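Local coordinates for protein LP04448p (Drosophila melanogaster, PDB 4QMH) that probably binds tubulin through its fourth TOG domain, within an array of diverse TOG domains by which the XMAP215 family drives microtubule polymerization, at residues E36-L41 against A74-A79; G102-L107 against T153-W158; E133-E138 against D161-L166; R216-Q221 against D228-L233. All blocks are in the same frame, centred on the assembly; numbering follows the deposited sequence.

Contact 1 of 4, residues E36-L41 against A74-A79; sequences EGLTKL and AQTTLA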
loop_
_atom_site.group_PDB
_atom_site.type_symbol
_atom_site.label_atom_id
_atom_site.label_comp_id
_atom_site.label_asym_id
_atom_site.label_seq_id
_atom_site.Cartn_x
_atom_site.Cartn_y
_atom_site.Cartn_z
ATOM N N GLU A 36 25.530 -0.562 -2.265
ATOM C CA GLU A 36 26.308 -1.784 -2.414
ATOM C C GLU A 36 25.616 -2.958 -1.734
ATOM O O GLU A 36 25.641 -4.082 -2.243
ATOM C CB GLU A 36 27.723 -1.603 -1.868
ATOM C CG GLU A 36 28.564 -0.605 -2.654
ATOM C CD GLU A 36 28.805 -1.040 -4.087
ATOM O OE1 GLU A 36 28.790 -2.261 -4.352
ATOM O OE2 GLU A 36 29.021 -0.158 -4.945
ATOM N N GLY A 37 25.006 -2.701 -0.582
ATOM C CA GLY A 37 24.247 -3.721 0.116
ATOM C C GLY A 37 23.073 -4.183 -0.713
ATOM O O GLY A 37 22.822 -5.382 -0.846
ATOM N N LEU A 38 22.329 -3.231 -1.265
ATOM C CA LEU A 38 21.198 -3.587 -2.112
ATOM C C LEU A 38 21.668 -4.337 -3.354
ATOM O O LEU A 38 20.979 -5.232 -3.829
ATOM C CB LEU A 38 20.400 -2.345 -2.501
ATOM C CG LEU A 38 19.772 -1.594 -1.327
ATOM C CD1 LEU A 38 19.064 -0.335 -1.834
ATOM C CD2 LEU A 38 18.818 -2.488 -0.581
ATOM N N THR A 39 22.849 -3.991 -3.864
ATOM C CA THR A 39 23.382 -4.688 -5.037
ATOM C C THR A 39 23.604 -6.159 -4.723
ATOM O O THR A 39 23.262 -7.032 -5.527
ATOM C CB THR A 39 24.681 -4.053 -5.547
ATOM O OG1 THR A 39 24.377 -2.776 -6.115
ATOM C CG2 THR A 39 25.322 -4.922 -6.628
ATOM N N LYS A 40 24.160 -6.433 -3.549
ATOM C CA LYS A 40 24.385 -7.814 -3.121
ATOM C C LYS A 40 23.054 -8.539 -2.937
ATOM O O LYS A 40 22.918 -9.700 -3.320
ATOM C CB LYS A 40 25.179 -7.865 -1.817
ATOM C CG LYS A 40 26.643 -7.408 -1.943
ATOM C CD LYS A 40 27.344 -7.519 -0.594
ATOM C CE LYS A 40 28.817 -7.176 -0.687
ATOM N NZ LYS A 40 29.051 -5.731 -0.915
ATOM N N LEU A 41 22.082 -7.836 -2.352
ATOM C CA LEU A 41 20.756 -8.391 -2.105
ATOM C C LEU A 41 20.064 -8.788 -3.404
ATOM O O LEU A 41 19.461 -9.854 -3.500
ATOM C CB LEU A 41 19.890 -7.375 -1.347
ATOM C CG LEU A 41 18.465 -7.877 -1.111
ATOM C CD1 LEU A 41 18.463 -9.158 -0.297
ATOM C CD2 LEU A 41 17.647 -6.814 -0.432
ATOM N N ALA A 74 15.883 4.791 -2.259
ATOM C CA ALA A 74 14.453 4.541 -2.127
ATOM C C ALA A 74 13.869 3.921 -3.396
ATOM O O ALA A 74 13.036 3.012 -3.327
ATOM C CB ALA A 74 13.718 5.831 -1.763
ATOM N N GLN A 75 14.300 4.416 -4.551
ATOM C CA GLN A 75 13.838 3.891 -5.825
ATOM C C GLN A 75 14.354 2.478 -6.079
ATOM O O GLN A 75 13.605 1.600 -6.506
ATOM C CB GLN A 75 14.237 4.831 -6.954
ATOM C CG GLN A 75 13.530 6.171 -6.841
ATOM C CD GLN A 75 14.246 7.275 -7.576
ATOM O OE1 GLN A 75 15.139 7.018 -8.384
ATOM N NE2 GLN A 75 13.860 8.522 -7.297
ATOM N N THR A 76 15.632 2.259 -5.792
ATOM C CA THR A 76 16.230 0.942 -5.957
ATOM C C THR A 76 15.499 -0.070 -5.083
ATOM O O THR A 76 15.250 -1.215 -5.497
ATOM C CB THR A 76 17.734 0.961 -5.613
ATOM O OG1 THR A 76 18.415 1.815 -6.545
ATOM C CG2 THR A 76 18.329 -0.450 -5.708
ATOM N N THR A 77 15.152 0.351 -3.873
ATOM C CA THR A 77 14.469 -0.525 -2.928
ATOM C C THR A 77 13.083 -0.935 -3.442
ATOM O O THR A 77 12.669 -2.080 -3.267
ATOM C CB THR A 77 14.406 0.102 -1.511
ATOM O OG1 THR A 77 15.734 0.417 -1.069
ATOM C CG2 THR A 77 13.748 -0.826 -0.522
ATOM N N LEU A 78 12.365 -0.020 -4.096
ATOM C CA LEU A 78 11.083 -0.392 -4.692
ATOM C C LEU A 78 11.277 -1.505 -5.720
ATOM O O LEU A 78 10.530 -2.483 -5.726
ATOM C CB LEU A 78 10.386 0.813 -5.331
ATOM C CG LEU A 78 9.818 1.843 -4.352
ATOM C CD1 LEU A 78 9.568 3.163 -5.084
ATOM C CD2 LEU A 78 8.538 1.332 -3.664
ATOM N N ALA A 79 12.291 -1.352 -6.573
ATOM C CA ALA A 79 12.616 -2.370 -7.570
ATOM C C ALA A 79 12.919 -3.700 -6.898
ATOM O O ALA A 79 12.465 -4.753 -7.351
ATOM C CB ALA A 79 13.802 -1.921 -8.428
#
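Leu38 reaches from helix 31-48 to Thr76 and Thr77 on helix 71-88, a buried helix-to-helix contact in the N-terminal part of the TOG domain, an array of paired helices of the HEAT-repeat kind. Take the leucine outward from its backbone. CB leaves in the direction of the other helix, and its nearest neighbour there is the methyl CG2 of Thr76, at 4.3 Å. CG stands anti to the carbonyl carbon (chi1 -62°), and from it the two methyls part company. CD1 does the touching: it lies 3.9 Å from CG2 of Thr76 and 3.5 Å from OG1 of Thr77, so one methyl spans both threonines. CD2 is turned to the Thr77 side and comes no nearer to OG1 of Thr77 than 4.3 Å. The leucine meets the Thr77 side chain at about a right angle. Neither threonine needs a polar partner from helix 31-48, because OG1 of Thr76 bonds back to the carbonyl oxygen of Lys72 and OG1 of Thr77 to that of Ile73, each one turn earlier. Ile73, Ile80 and Met26 also pack on Leu38, while Arg65 and Leu66 of helix 58-66 reach Thr77. In Thr77, OG1 sits beside its own backbone N (chi1 -56°), where it can bond to Ile73 O and still lie against Leu38 CD1.

Contact 2 of 4, residues G102-L107 against T153-W158; sequences GFLHAL and TELWAW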
loop_
_atom_site.group_PDB
_atom_site.type_symbol
_atom_site.label_atom_id
_atom_site.label_comp_id
_atom_site.label_asym_id
_atom_site.label_seq_id
_atom_site.Cartn_x
_atom_site.Cartn_y
_atom_site.Cartn_z
ATOM N N GLY A 102 5.553 1.635 3.558
ATOM C CA GLY A 102 6.580 2.292 2.763
ATOM C C GLY A 102 6.148 2.503 1.319
ATOM O O GLY A 102 6.431 3.534 0.723
ATOM N N PHE A 103 5.469 1.513 0.745
ATOM C CA PHE A 103 4.895 1.663 -0.586
ATOM C C PHE A 103 3.906 2.822 -0.606
ATOM O O PHE A 103 3.896 3.638 -1.529
ATOM C CB PHE A 103 4.132 0.403 -1.015
ATOM C CG PHE A 103 4.962 -0.841 -1.093
ATOM C CD1 PHE A 103 6.346 -0.798 -1.165
ATOM C CD2 PHE A 103 4.330 -2.073 -1.096
ATOM C CE1 PHE A 103 7.084 -1.970 -1.239
ATOM C CE2 PHE A 103 5.059 -3.258 -1.177
ATOM C CZ PHE A 103 6.445 -3.202 -1.243
ATOM N N LEU A 104 3.057 2.885 0.413
ATOM C CA LEU A 104 2.045 3.928 0.452
ATOM C C LEU A 104 2.717 5.282 0.540
ATOM O O LEU A 104 2.282 6.252 -0.079
ATOM C CB LEU A 104 1.110 3.731 1.647
ATOM C CG LEU A 104 0.114 2.570 1.578
ATOM C CD1 LEU A 104 -0.619 2.450 2.908
ATOM C CD2 LEU A 104 -0.857 2.753 0.404
ATOM N N HIS A 105 3.775 5.361 1.334
ATOM C CA HIS A 105 4.434 6.629 1.507
ATOM C C HIS A 105 5.056 7.116 0.197
ATOM O O HIS A 105 5.044 8.313 -0.094
ATOM C CB HIS A 105 5.480 6.553 2.608
ATOM C CG HIS A 105 5.983 7.892 3.021
ATOM N ND1 HIS A 105 5.226 8.773 3.764
ATOM C CD2 HIS A 105 7.150 8.520 2.756
ATOM C CE1 HIS A 105 5.921 9.881 3.958
ATOM N NE2 HIS A 105 7.088 9.754 3.353
ATOM N N ALA A 106 5.568 6.187 -0.611
ATOM C CA ALA A 106 6.170 6.557 -1.887
ATOM C C ALA A 106 5.126 7.024 -2.901
ATOM O O ALA A 106 5.474 7.643 -3.906
ATOM C CB ALA A 106 6.977 5.377 -2.465
ATOM N N LEU A 107 3.855 6.698 -2.662
ATOM C CA LEU A 107 2.775 7.201 -3.524
ATOM C C LEU A 107 2.666 8.713 -3.474
ATOM O O LEU A 107 1.996 9.315 -4.308
ATOM C CB LEU A 107 1.419 6.620 -3.112
ATOM C CG LEU A 107 1.132 5.165 -3.435
ATOM C CD1 LEU A 107 -0.266 4.815 -2.912
ATOM C CD2 LEU A 107 1.216 4.899 -4.928
ATOM N N THR A 153 -4.323 11.727 -3.933
ATOM C CA THR A 153 -4.759 11.503 -5.308
ATOM C C THR A 153 -4.554 10.052 -5.734
ATOM O O THR A 153 -5.485 9.401 -6.212
ATOM C CB THR A 153 -4.029 12.438 -6.280
ATOM O OG1 THR A 153 -4.284 13.795 -5.898
ATOM C CG2 THR A 153 -4.521 12.207 -7.719
ATOM N N GLU A 154 -3.342 9.534 -5.544
ATOM C CA GLU A 154 -3.036 8.165 -5.969
ATOM C C GLU A 154 -3.826 7.148 -5.166
ATOM O O GLU A 154 -4.318 6.165 -5.715
ATOM C CB GLU A 154 -1.548 7.846 -5.817
ATOM C CG GLU A 154 -0.619 8.676 -6.654
ATOM C CD GLU A 154 -0.711 8.393 -8.139
ATOM O OE1 GLU A 154 -1.208 7.318 -8.534
ATOM O OE2 GLU A 154 -0.277 9.262 -8.917
ATOM N N LEU A 155 -3.940 7.385 -3.863
ATOM C CA LEU A 155 -4.526 6.376 -2.982
ATOM C C LEU A 155 -6.039 6.264 -3.154
ATOM O O LEU A 155 -6.585 5.160 -3.192
ATOM C CB LEU A 155 -4.130 6.638 -1.526
ATOM C CG LEU A 155 -4.433 5.526 -0.528
ATOM C CD1 LEU A 155 -4.077 4.139 -1.088
ATOM C CD2 LEU A 155 -3.702 5.800 0.778
ATOM N N TRP A 156 -6.731 7.393 -3.287
ATOM C CA TRP A 156 -8.149 7.323 -3.611
ATOM C C TRP A 156 -8.404 6.681 -4.984
ATOM O O TRP A 156 -9.392 5.975 -5.166
ATOM C CB TRP A 156 -8.824 8.698 -3.522
ATOM C CG TRP A 156 -9.073 9.153 -2.108
ATOM C CD1 TRP A 156 -8.603 10.297 -1.522
ATOM C CD2 TRP A 156 -9.844 8.476 -1.100
ATOM N NE1 TRP A 156 -9.040 10.376 -0.225
ATOM C CE2 TRP A 156 -9.795 9.270 0.065
ATOM C CE3 TRP A 156 -10.567 7.277 -1.070
ATOM C CZ2 TRP A 156 -10.442 8.907 1.252
ATOM C CZ3 TRP A 156 -11.205 6.917 0.106
ATOM C CH2 TRP A 156 -11.140 7.731 1.254
ATOM N N ALA A 157 -7.524 6.918 -5.954
ATOM C CA ALA A 157 -7.704 6.307 -7.270
ATOM C C ALA A 157 -7.579 4.802 -7.135
ATOM O O ALA A 157 -8.326 4.045 -7.746
ATOM C CB ALA A 157 -6.660 6.822 -8.245
ATOM N N TRP A 158 -6.609 4.375 -6.331
ATOM C CA TRP A 158 -6.351 2.953 -6.157
ATOM C C TRP A 158 -7.513 2.294 -5.437
ATOM O O TRP A 158 -7.968 1.229 -5.837
ATOM C CB TRP A 158 -5.042 2.744 -5.399
ATOM C CG TRP A 158 -4.668 1.298 -5.173
ATOM C CD1 TRP A 158 -4.054 0.460 -6.056
ATOM C CD2 TRP A 158 -4.847 0.552 -3.964
ATOM N NE1 TRP A 158 -3.847 -0.782 -5.473
ATOM C CE2 TRP A 158 -4.335 -0.750 -4.191
ATOM C CE3 TRP A 158 -5.404 0.852 -2.714
ATOM C CZ2 TRP A 158 -4.359 -1.741 -3.214
ATOM C CZ3 TRP A 158 -5.433 -0.139 -1.746
ATOM C CH2 TRP A 158 -4.911 -1.420 -2.003
#
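In the interior of the helical TOG array, Leu104 of helix 96-106 and Leu107, which follows close behind, pack against Leu155 and Glu154 of helix 149-162. The contact has two parts. In the apolar part, methyl CD2 of Leu104 meets CD1 of Leu155 at 3.8 Å and CD2 of the same leucine at 4.2 Å, so a single methyl faces the fork of its partner. Leu155 can present that fork because its CG is anti to the backbone N (chi1 -168°), which brings the end of the side chain nearer than its CB bond alone would suggest. CD1 of Leu107 adds a looser touch, 4.3 Å from CD1 of Leu155.

The second part is mixed. CB of Glu154 lies 4.1 Å from CD2 of Leu107, and its CG comes 3.6 Å from the carbonyl oxygen of Leu107. The glutamate then bends at chi2 (-69°) and carries its carboxylate away from the leucine, where OE2 forms a salt bridge with NE of Arg115. Only its aliphatic stem therefore serves the contact, and the charge is answered by helix 112-129. Leu119 of that helix touches both Leu107 and Glu154, whereas Ala143 and Leu144 back Leu155. Leucine packing between helices of different hairpins, as here between 96-106 and 149-162, is in keeping with the alpha-solenoid of HEAT-like repeats that makes up a TOG domain.

Contact 3 of 4, residues E133-E138 against D161-L166; sequences EFFESE and DKLPGL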
loop_
_atom_site.group_PDB
_atom_site.type_symbol
_atom_site.label_atom_id
_atom_site.label_comp_id
_atom_site.label_asym_id
_atom_site.label_seq_id
_atom_site.Cartn_x
_atom_site.Cartn_y
_atom_site.Cartn_z
ATOM N N GLU A 133 -4.365 -8.471 3.106
ATOM C CA GLU A 133 -3.422 -7.947 4.089
ATOM C C GLU A 133 -3.238 -6.440 4.041
ATOM O O GLU A 133 -2.697 -5.868 4.996
ATOM C CB GLU A 133 -2.055 -8.635 3.982
ATOM C CG GLU A 133 -2.027 -10.029 4.575
ATOM C CD GLU A 133 -2.761 -11.016 3.704
ATOM O OE1 GLU A 133 -2.922 -10.739 2.495
ATOM O OE2 GLU A 133 -3.171 -12.070 4.217
ATOM N N PHE A 134 -3.676 -5.787 2.962
ATOM C CA PHE A 134 -3.566 -4.320 2.867
ATOM C C PHE A 134 -4.605 -3.624 3.741
ATOM O O PHE A 134 -4.449 -2.455 4.109
ATOM C CB PHE A 134 -3.779 -3.833 1.429
ATOM C CG PHE A 134 -2.709 -4.264 0.461
ATOM C CD1 PHE A 134 -1.394 -4.401 0.863
ATOM C CD2 PHE A 134 -3.031 -4.514 -0.863
ATOM C CE1 PHE A 134 -0.420 -4.794 -0.045
ATOM C CE2 PHE A 134 -2.060 -4.902 -1.780
ATOM C CZ PHE A 134 -0.759 -5.046 -1.367
ATOM N N PHE A 135 -5.695 -4.330 4.028
ATOM C CA PHE A 135 -6.850 -3.747 4.710
ATOM C C PHE A 135 -6.877 -4.141 6.182
ATOM O O PHE A 135 -7.845 -4.716 6.680
ATOM C CB PHE A 135 -8.136 -4.133 3.967
ATOM C CG PHE A 135 -8.197 -3.563 2.583
ATOM C CD1 PHE A 135 -8.605 -2.252 2.384
ATOM C CD2 PHE A 135 -7.802 -4.310 1.486
ATOM C CE1 PHE A 135 -8.647 -1.703 1.097
ATOM C CE2 PHE A 135 -7.822 -3.765 0.205
ATOM C CZ PHE A 135 -8.252 -2.453 0.014
ATOM N N GLU A 136 -5.786 -3.801 6.857
ATOM C CA GLU A 136 -5.567 -4.123 8.253
ATOM C C GLU A 136 -4.776 -3.007 8.913
ATOM O O GLU A 136 -3.973 -2.329 8.265
ATOM C CB GLU A 136 -4.785 -5.433 8.390
ATOM C CG GLU A 136 -5.505 -6.637 7.792
ATOM C CD GLU A 136 -5.091 -7.954 8.440
ATOM O OE1 GLU A 136 -4.325 -7.916 9.418
ATOM O OE2 GLU A 136 -5.538 -9.022 7.975
ATOM N N SER A 137 -5.025 -2.825 10.205
ATOM C CA SER A 137 -4.206 -1.981 11.066
ATOM C C SER A 137 -4.177 -0.511 10.681
ATOM O O SER A 137 -3.283 0.220 11.097
ATOM C CB SER A 137 -2.787 -2.545 11.144
ATOM O OG SER A 137 -2.819 -3.867 11.649
ATOM N N GLU A 138 -5.175 -0.097 9.901
ATOM C CA GLU A 138 -5.331 1.292 9.474
ATOM C C GLU A 138 -4.133 1.833 8.709
ATOM O O GLU A 138 -3.845 3.019 8.769
ATOM C CB GLU A 138 -5.679 2.205 10.655
ATOM C CG GLU A 138 -7.039 1.844 11.281
ATOM C CD GLU A 138 -7.492 2.795 12.393
ATOM O OE1 GLU A 138 -6.883 3.869 12.582
ATOM O OE2 GLU A 138 -8.476 2.463 13.091
ATOM N N ASP A 161 -10.435 2.007 -7.741
ATOM C CA ASP A 161 -10.169 1.004 -8.757
ATOM C C ASP A 161 -10.314 -0.413 -8.197
ATOM O O ASP A 161 -10.874 -1.282 -8.854
ATOM C CB ASP A 161 -8.763 1.219 -9.333
ATOM C CG ASP A 161 -8.425 0.241 -10.445
ATOM O OD1 ASP A 161 -9.288 0.006 -11.316
ATOM O OD2 ASP A 161 -7.292 -0.291 -10.447
ATOM N N LYS A 162 -9.829 -0.636 -6.977
ATOM C CA LYS A 162 -9.697 -1.995 -6.455
ATOM C C LYS A 162 -10.868 -2.477 -5.600
ATOM O O LYS A 162 -11.267 -3.646 -5.700
ATOM C CB LYS A 162 -8.390 -2.136 -5.661
ATOM C CG LYS A 162 -7.132 -1.931 -6.485
ATOM C CD LYS A 162 -6.956 -3.022 -7.527
ATOM C CE LYS A 162 -5.679 -2.819 -8.326
ATOM N NZ LYS A 162 -5.533 -3.844 -9.399
ATOM N N LEU A 163 -11.423 -1.606 -4.758
ATOM C CA LEU A 163 -12.488 -2.049 -3.846
ATOM C C LEU A 163 -13.702 -2.686 -4.540
ATOM O O LEU A 163 -14.242 -3.671 -4.042
ATOM C CB LEU A 163 -12.958 -0.915 -2.935
ATOM C CG LEU A 163 -12.014 -0.537 -1.800
ATOM C CD1 LEU A 163 -12.542 0.708 -1.086
ATOM C CD2 LEU A 163 -11.868 -1.700 -0.831
ATOM N N PRO A 164 -14.150 -2.121 -5.669
ATOM C CA PRO A 164 -15.350 -2.738 -6.252
ATOM C C PRO A 164 -15.131 -4.188 -6.719
ATOM O O PRO A 164 -16.101 -4.947 -6.819
ATOM C CB PRO A 164 -15.675 -1.817 -7.439
ATOM C CG PRO A 164 -15.095 -0.486 -7.046
ATOM C CD PRO A 164 -13.812 -0.842 -6.319
ATOM N N GLY A 165 -13.882 -4.576 -6.973
ATOM C CA GLY A 165 -13.601 -5.908 -7.483
ATOM C C GLY A 165 -13.129 -6.909 -6.445
ATOM O O GLY A 165 -12.816 -8.057 -6.770
ATOM N N LEU A 166 -13.072 -6.472 -5.192
ATOM C CA LEU A 166 -12.650 -7.334 -4.094
ATOM C C LEU A 166 -13.873 -7.905 -3.393
ATOM O O LEU A 166 -14.797 -7.168 -3.046
ATOM C CB LEU A 166 -11.795 -6.546 -3.090
ATOM C CG LEU A 166 -10.394 -6.133 -3.554
ATOM C CD1 LEU A 166 -9.685 -5.282 -2.512
ATOM C CD2 LEU A 166 -9.559 -7.361 -3.909
#
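The carbonyl oxygen of Leu163 is held twice: Leu166 N reaches it at 3.2 Å, and NE2 of His208 bonds to it as well. The two bonds hold the 3-10 turn at 163-165, next to helix 149-162 in the TOG array, from which Leu163 and Leu166 meet Phe135 of the loop between helices 112-129 and 139-145. The phenyl ring has its far end between the two leucines. CE1 lies 3.8 Å from CD2 of Leu163, while CE2 is 3.6 Å from CD1 of Leu166; both methyls approach obliquely. Phe135 and Leu166 extend toward each other from opposite directions. With chi2 at -82° the ring plane is turned nearly square to the plane of CA, CB and CG, and the meta carbons CE1 and CE2 come to lie one by each leucine. Ile176 and Met179 of helix 173-186 also pack on Phe135, and Val171 touches both Phe135 and Leu166. With the ring cut back to an alanine here, a gap is likely to open between Leu163 and Leu166, leaving both methyls without their partner across the contact. The outer atom of the ring bridges the pair: CZ of Phe135 is 3.8 Å from Leu163 CD2 and 4.1 Å from Leu166 CD1.

Contact 4 of 4, residues R216-Q221 against D228-L233; sequences RALDKQ and DILAAL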
loop_
_atom_site.group_PDB
_atom_site.type_symbol
_atom_site.label_atom_id
_atom_site.label_comp_id
_atom_site.label_asym_id
_atom_site.label_seq_id
_atom_site.Cartn_x
_atom_site.Cartn_y
_atom_site.Cartn_z
ATOM N N ARG A 216 -25.090 6.403 8.773
ATOM C CA ARG A 216 -24.955 6.455 10.229
ATOM C C ARG A 216 -23.666 7.154 10.631
ATOM O O ARG A 216 -23.638 7.951 11.575
ATOM C CB ARG A 216 -24.980 5.049 10.840
ATOM C CG ARG A 216 -26.358 4.428 10.911
ATOM C CD ARG A 216 -26.387 3.238 11.862
ATOM N NE ARG A 216 -25.571 2.119 11.396
ATOM C CZ ARG A 216 -26.001 1.177 10.561
ATOM N NH1 ARG A 216 -27.240 1.221 10.089
ATOM N NH2 ARG A 216 -25.193 0.191 10.194
ATOM N N ALA A 217 -22.596 6.843 9.907
ATOM C CA ALA A 217 -21.302 7.466 10.148
ATOM C C ALA A 217 -21.383 8.969 9.903
ATOM O O ALA A 217 -20.786 9.759 10.631
ATOM C CB ALA A 217 -20.233 6.824 9.264
ATOM N N LEU A 218 -22.123 9.366 8.872
ATOM C CA LEU A 218 -22.285 10.778 8.572
ATOM C C LEU A 218 -22.991 11.495 9.725
ATOM O O LEU A 218 -22.585 12.577 10.141
ATOM C CB LEU A 218 -23.074 10.957 7.276
ATOM C CG LEU A 218 -23.440 12.393 6.895
ATOM C CD1 LEU A 218 -22.203 13.255 6.713
ATOM C CD2 LEU A 218 -24.279 12.387 5.619
ATOM N N ASP A 219 -24.046 10.883 10.244
ATOM C CA ASP A 219 -24.793 11.481 11.344
ATOM C C ASP A 219 -23.958 11.571 12.622
ATOM O O ASP A 219 -24.005 12.575 13.327
ATOM C CB ASP A 219 -26.070 10.685 11.616
ATOM C CG ASP A 219 -27.107 10.857 10.528
ATOM O OD1 ASP A 219 -27.082 11.900 9.839
ATOM O OD2 ASP A 219 -27.950 9.950 10.366
ATOM N N LYS A 220 -23.210 10.517 12.922
ATOM C CA LYS A 220 -22.433 10.475 14.156
ATOM C C LYS A 220 -21.237 11.413 14.133
ATOM O O LYS A 220 -20.967 12.107 15.123
ATOM C CB LYS A 220 -21.970 9.055 14.477
ATOM C CG LYS A 220 -20.963 9.006 15.615
ATOM C CD LYS A 220 -21.082 7.740 16.450
ATOM C CE LYS A 220 -20.598 6.511 15.703
ATOM N NZ LYS A 220 -20.558 5.298 16.583
ATOM N N GLN A 221 -20.529 11.446 13.006
ATOM C CA GLN A 221 -19.287 12.196 12.914
ATOM C C GLN A 221 -19.525 13.689 12.669
ATOM O O GLN A 221 -18.656 14.525 12.942
ATOM C CB GLN A 221 -18.383 11.580 11.836
ATOM C CG GLN A 221 -17.987 10.133 12.173
ATOM C CD GLN A 221 -17.315 9.396 11.030
ATOM O OE1 GLN A 221 -16.924 9.995 10.030
ATOM N NE2 GLN A 221 -17.177 8.081 11.178
ATOM N N ASP A 228 -23.421 17.924 0.979
ATOM C CA ASP A 228 -22.625 17.397 -0.120
ATOM C C ASP A 228 -22.209 15.944 0.093
ATOM O O ASP A 228 -22.174 15.165 -0.856
ATOM C CB ASP A 228 -21.418 18.293 -0.366
ATOM C CG ASP A 228 -21.829 19.710 -0.718
ATOM O OD1 ASP A 228 -22.442 19.892 -1.790
ATOM O OD2 ASP A 228 -21.568 20.633 0.082
ATOM N N ILE A 229 -21.907 15.576 1.335
ATOM C CA ILE A 229 -21.564 14.188 1.633
ATOM C C ILE A 229 -22.779 13.293 1.393
ATOM O O ILE A 229 -22.679 12.241 0.749
ATOM C CB ILE A 229 -21.032 14.031 3.074
ATOM C CG1 ILE A 229 -19.743 14.847 3.244
ATOM C CG2 ILE A 229 -20.780 12.562 3.400
ATOM C CD1 ILE A 229 -19.387 15.127 4.688
ATOM N N LEU A 230 -23.937 13.724 1.880
ATOM C CA LEU A 230 -25.156 12.951 1.680
ATOM C C LEU A 230 -25.471 12.842 0.187
ATOM O O LEU A 230 -25.866 11.776 -0.297
ATOM C CB LEU A 230 -26.331 13.555 2.443
ATOM C CG LEU A 230 -27.649 12.801 2.260
ATOM C CD1 LEU A 230 -27.511 11.347 2.701
ATOM C CD2 LEU A 230 -28.750 13.511 3.016
ATOM N N ALA A 231 -25.271 13.930 -0.544
ATOM C CA ALA A 231 -25.495 13.904 -1.988
ATOM C C ALA A 231 -24.639 12.835 -2.653
ATOM O O ALA A 231 -25.114 12.110 -3.525
ATOM C CB ALA A 231 -25.218 15.277 -2.604
ATOM N N ALA A 232 -23.376 12.739 -2.238
ATOM C CA ALA A 232 -22.461 11.721 -2.761
ATOM C C ALA A 232 -22.934 10.306 -2.430
ATOM O O ALA A 232 -22.879 9.409 -3.270
ATOM C CB ALA A 232 -21.056 11.948 -2.224
ATOM N N LEU A 233 -23.405 10.099 -1.207
ATOM C CA LEU A 233 -23.909 8.785 -0.826
ATOM C C LEU A 233 -25.126 8.448 -1.676
ATOM O O LEU A 233 -25.271 7.316 -2.142
ATOM C CB LEU A 233 -24.255 8.728 0.667
ATOM C CG LEU A 233 -23.146 9.035 1.676
ATOM C CD1 LEU A 233 -23.694 8.896 3.096
ATOM C CD2 LEU A 233 -21.970 8.117 1.471
#
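Leu218 points from helix 211-221 toward helix 226-236 and is met there by Ile229, Leu230 and Leu233, the first two at plainly different angles. Against Ile229 it lies obliquely. CD1 of Leu218 comes 3.7 Å from CG2 of Ile229 and 3.9 Å from its CD1, so the methyl rests on both branches of the isoleucine. Against Leu230 the two side chains stand at about a right angle, and the touch is made low on the partner: CD2 of Leu218 is 4.0 Å from CB of Leu230, beside the backbone and not at the leucine's tip. The same CD2 is 4.3 Å from CD1 of Leu233, one turn on from Ile229. Leu218 gets its fork into this position with CG anti to the backbone N (chi1 174°), CD1 given to Ile229 and CD2 mainly to the two leucines.

The two helices form an antiparallel hairpin, the repeating element of HEAT-like folds, here near the C-terminal end of the domain. Their local axes approach to 10.9 Å, with N-to-C directions 172° apart. Pro223 in the connection touches both Leu218 and Ile229. An alanine in place of Leu218 would be likely to leave Ile229, Leu230 and Leu233 facing a gap in the hairpin interior. Tyr184 of helix 173-186 touches Leu218, Ile229 and Leu233 alike, and so joins the hairpin to an earlier helix of the array. Phe211 and Met214, earlier on helix 211-221, continue the apolar seam along Leu233.

From the N terminus, contact 1 comes first, joining helices 31-48 and 71-88 and closing a loop of 32 residues before any other contact opens. Helix 96-106 follows, and Leu78 touches Phe103 and Ala106, carrying the packing from contact 1 into contact 2. Contact 3 opens at 133-138, within the span of contact 2, but ends beyond it at 161-166, so these two cross; they share helix 149-162, and Trp158 packs on Phe134 and Phe135. Contact 4 closes a short hairpin with just six residues between its segments, in series with the rest. Its centre is about 45 Å from that of contact 1, on the opposite side of the chain's centre.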